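Local coordinates for sulfite dehydrogenase (Paracoccus pantotrophus, PDB 2XTS), which oxidises protein-bound sulfane sulfur in the Sox system as the molybdenum-cofactor subunit of a molybdohaem enzyme, paired with a haem c cytochrome, at the interface of chains A and C and the interface of chains A and B. Residues are numbered along the deposited sequence; one frame, centred on the assembly and turned at random. Chains: chain A/B, Sulfite dehydrogenase; chain C, Cytochrome.

Contact 1: the interface of chains A and C. Residues chain A 263, 294, 350, 353; chain C 151, 156, 159-160.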
# COMPACT_ATOMS: atom_id res chain seq x y z
N ASP A 263 -7.67 -5.50 22.33
CA ASP A 263 -8.13 -4.28 22.98
C ASP A 263 -7.34 -3.03 22.54
O ASP A 263 -6.26 -3.12 21.94
CB ASP A 263 -8.03 -4.45 24.50
CG ASP A 263 -8.98 -5.51 25.05
OD1 ASP A 263 -10.09 -5.69 24.51
OD2 ASP A 263 -8.60 -6.14 26.06
N ASN A 294 -12.21 -3.16 19.30
CA ASN A 294 -13.56 -2.86 19.75
C ASN A 294 -14.20 -1.65 19.06
O ASN A 294 -15.29 -1.24 19.44
CB ASN A 294 -13.56 -2.68 21.28
CG ASN A 294 -13.38 -4.00 22.02
OD1 ASN A 294 -12.46 -4.15 22.85
ND2 ASN A 294 -14.20 -4.95 21.70
N TYR A 350 -13.38 2.66 26.47
CA TYR A 350 -12.20 1.97 26.96
C TYR A 350 -10.94 2.82 26.77
O TYR A 350 -10.67 3.30 25.66
CB TYR A 350 -12.07 0.63 26.23
CG TYR A 350 -10.93 -0.25 26.66
CD1 TYR A 350 -9.63 -0.01 26.23
CD2 TYR A 350 -11.15 -1.38 27.44
CE1 TYR A 350 -8.59 -0.83 26.60
CE2 TYR A 350 -10.12 -2.22 27.80
CZ TYR A 350 -8.84 -1.95 27.38
OH TYR A 350 -7.77 -2.77 27.73
N PRO A 353 -4.89 0.64 29.27
CA PRO A 353 -4.37 0.55 30.62
C PRO A 353 -2.85 0.59 30.69
O PRO A 353 -2.17 0.28 29.70
CB PRO A 353 -4.88 -0.82 31.10
CG PRO A 353 -4.87 -1.65 29.87
CD PRO A 353 -5.35 -0.69 28.80
N ARG C 151 -13.11 -10.53 30.02
CA ARG C 151 -12.68 -9.14 30.08
C ARG C 151 -13.86 -8.19 30.19
O ARG C 151 -13.74 -7.16 30.84
CB ARG C 151 -11.85 -8.80 28.86
CG ARG C 151 -10.46 -9.35 28.94
CD ARG C 151 -9.65 -9.03 27.68
NE ARG C 151 -10.08 -9.86 26.56
CZ ARG C 151 -9.63 -9.76 25.32
NH1 ARG C 151 -8.73 -8.82 25.04
NH2 ARG C 151 -10.05 -10.61 24.39
N TYR C 156 -13.09 -4.38 31.27
CA TYR C 156 -13.69 -3.28 30.53
C TYR C 156 -14.37 -2.26 31.46
O TYR C 156 -14.20 -1.08 31.27
CB TYR C 156 -14.64 -3.80 29.44
CG TYR C 156 -13.98 -4.61 28.34
CD1 TYR C 156 -12.60 -4.71 28.21
CD2 TYR C 156 -14.76 -5.30 27.43
CE1 TYR C 156 -12.04 -5.47 27.18
CE2 TYR C 156 -14.20 -6.07 26.41
CZ TYR C 156 -12.84 -6.14 26.29
OH TYR C 156 -12.27 -6.90 25.27
N PHE C 159 -11.52 -0.14 33.03
CA PHE C 159 -10.69 0.61 32.11
C PHE C 159 -11.50 1.61 31.30
O PHE C 159 -10.94 2.40 30.56
CB PHE C 159 -9.92 -0.33 31.19
CG PHE C 159 -8.98 -1.28 31.89
CD1 PHE C 159 -8.47 -1.02 33.17
CD2 PHE C 159 -8.55 -2.43 31.23
CE1 PHE C 159 -7.61 -1.90 33.78
CE2 PHE C 159 -7.65 -3.30 31.85
CZ PHE C 159 -7.20 -3.04 33.13
N SER C 160 -12.82 1.62 31.46
CA SER C 160 -13.68 2.57 30.75
C SER C 160 -14.16 3.73 31.63
O SER C 160 -15.06 4.44 31.24
CB SER C 160 -14.86 1.84 30.09
OG SER C 160 -14.40 0.75 29.28
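A:Asp263 meets C:Arg151 and C:Tyr156 through its two carboxylate oxygens, one for each partner. The phenol OH of C:Tyr156 donates to A:Asp263 OD1 at 2.6 Å. A:Asp263 OD1 accepts it with its syn lone pair, on the side of the other carboxylate oxygen. The two side chains meet tip to tip, with carboxylate and ring planes 79° apart. A:Asp263 OD2 lies in the ring plane at the edge of the same tyrosine. The salt bridge runs from the guanidinium NH1 of C:Arg151 to A:Asp263 OD2 at 2.9 Å. NH1 comes from above the carboxylate plane, and the bond is bent, with 132° at the hydrogen. The arginine chain turns at chi3 (-74°), which brings NH1 round to the aspartate. Its positive charge would probably help to hold the carboxylate ionised.

The aromatic contacts lie beside this polar pair. The A:Tyr350 and C:Tyr156 rings pack edge to face, with A:Tyr350 CE2 3.5 Å from C:Tyr156 CD1. C:Phe159 CB sits over one face of A:Tyr350, towards its rim. The edge of the phenylalanine ring turns to A:Tyr350, with C:Phe159 CD2 3.8 Å from A:Tyr350 CE2. A:Pro353 CB caps one face of C:Phe159 over its centre, 3.7 Å from the ring centroid.

Within chain C, C:Ser160 OG donates to the carbonyl O of C:Tyr156 at 2.7 Å. This links the residue just after helix 156-159 to the helix's first residue and probably steadies the turn that carries C:Phe159.

The patch helps to join the molybdenum subunit and cytochrome of SoxCD. The cytochrome residues come from helices 151-154 and 156-159 and the residue that follows. Those of chain A lie in loops of the Mo-co oxidoreductase dimerisation domain.

Contact 2: the interface of chains A and B. Residues chain A 17-21; chain B 50, 77-78.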
# COMPACT_ATOMS: atom_id res chain seq x y z
N GLU A 17 22.68 15.08 -16.11
CA GLU A 17 22.64 13.79 -16.78
C GLU A 17 21.28 13.13 -16.58
O GLU A 17 20.49 13.56 -15.79
CB GLU A 17 23.73 12.87 -16.19
CG GLU A 17 25.16 13.37 -16.39
CD GLU A 17 26.16 12.69 -15.46
OE1 GLU A 17 25.87 11.59 -14.95
OE2 GLU A 17 27.24 13.28 -15.23
N PHE A 18 21.07 12.01 -17.24
CA PHE A 18 19.84 11.25 -17.13
C PHE A 18 19.82 10.41 -15.87
O PHE A 18 20.85 9.87 -15.45
CB PHE A 18 19.66 10.25 -18.27
CG PHE A 18 19.54 10.85 -19.63
CD1 PHE A 18 18.85 12.02 -19.87
CD2 PHE A 18 20.08 10.18 -20.70
CE1 PHE A 18 18.72 12.51 -21.16
CE2 PHE A 18 19.95 10.66 -21.99
CZ PHE A 18 19.28 11.83 -22.21
N GLY A 19 18.61 10.25 -15.32
CA GLY A 19 18.30 9.20 -14.37
C GLY A 19 17.95 7.90 -15.11
O GLY A 19 18.14 7.79 -16.32
N GLU A 20 17.38 6.94 -14.40
CA GLU A 20 16.97 5.67 -15.02
C GLU A 20 15.72 5.82 -15.91
O GLU A 20 14.83 6.63 -15.67
CB GLU A 20 16.69 4.60 -13.97
CG GLU A 20 17.92 4.15 -13.17
CD GLU A 20 17.57 2.98 -12.27
OE1 GLU A 20 17.06 3.22 -11.16
OE2 GLU A 20 17.76 1.82 -12.68
N ALA A 21 15.65 4.97 -16.92
CA ALA A 21 14.54 4.95 -17.84
C ALA A 21 13.28 4.32 -17.27
O ALA A 21 13.34 3.59 -16.28
CB ALA A 21 14.96 4.22 -19.09
N VAL B 50 13.84 7.88 -21.32
CA VAL B 50 14.01 8.71 -20.13
C VAL B 50 13.08 9.92 -20.10
O VAL B 50 12.88 10.48 -19.01
CB VAL B 50 15.47 9.16 -19.85
CG1 VAL B 50 16.36 7.96 -19.55
CG2 VAL B 50 16.02 10.03 -20.96
N SER B 77 13.66 13.46 -17.61
CA SER B 77 15.10 13.20 -17.72
C SER B 77 15.52 12.01 -16.86
O SER B 77 16.65 11.94 -16.37
CB SER B 77 15.93 14.44 -17.38
OG SER B 77 15.75 14.85 -16.06
N GLY B 78 14.59 11.07 -16.70
CA GLY B 78 14.86 9.85 -15.97
C GLY B 78 14.58 9.96 -14.47
O GLY B 78 14.38 11.05 -13.94
O HOH W 1 18.17 14.31 -14.51
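B:Val50 presses its CG2 methyl onto one face of the A:Phe18 ring. The methyl lies over the centre of the ring, 3.6 Å from the centroid, and the two side chains cross at about a right angle. CG1 of the valine is anti to its own carbonyl carbon (chi1 -64°), which leaves CG2 to face the ring. CG1 of B:Val50 takes a separate neighbour, A:Ala21, whose CA is 3.9 Å away. An alanine in place of A:Phe18 would probably leave the CG2 methyl of B:Val50 without its aromatic cover and open a gap between the two chains.

Next to the ring, the backbone N of A:Gly19 donates to the carbonyl O of B:Ser77 at 2.8 Å. It holds the chain just after the phenylalanine and probably helps to place the ring over the valine. The two glycines, A:Gly19 and B:Gly78, pass close, with their CA atoms 3.9 Å apart.

Further out, a water joins the two chains. It lies 2.7 Å from the carbonyl O of A:Glu17 and 2.9 Å from the hydroxyl OG of B:Ser77.

The site probably helps to pin an N-terminal loop of one dehydrogenase copy to its twin across a two-fold interface, in line with a family that carries a dimerisation domain. B:Val50 and B:Ser77 are sequence neighbours of B:Ser51 and B:His76, which line a haem c pocket. The contact may also help to steady this edge of the haem c pocket.

The centres of the C-alpha atoms of contact 1 and contact 2 lie about 54 Å apart. They share no residue and no secondary-structure element. Contact 1 joins the dehydrogenase to the cytochrome, and contact 2 joins two dehydrogenase copies. Chain A takes part in both. It uses its dimerisation-domain region in contact 1 and its N-terminal loop in contact 2. The cytochrome and the twin subunit are thus held at well-separated sites, and at these two patches they would probably not compete. Both contacts recur in the second half of the assembly of two dehydrogenases and two cytochromes.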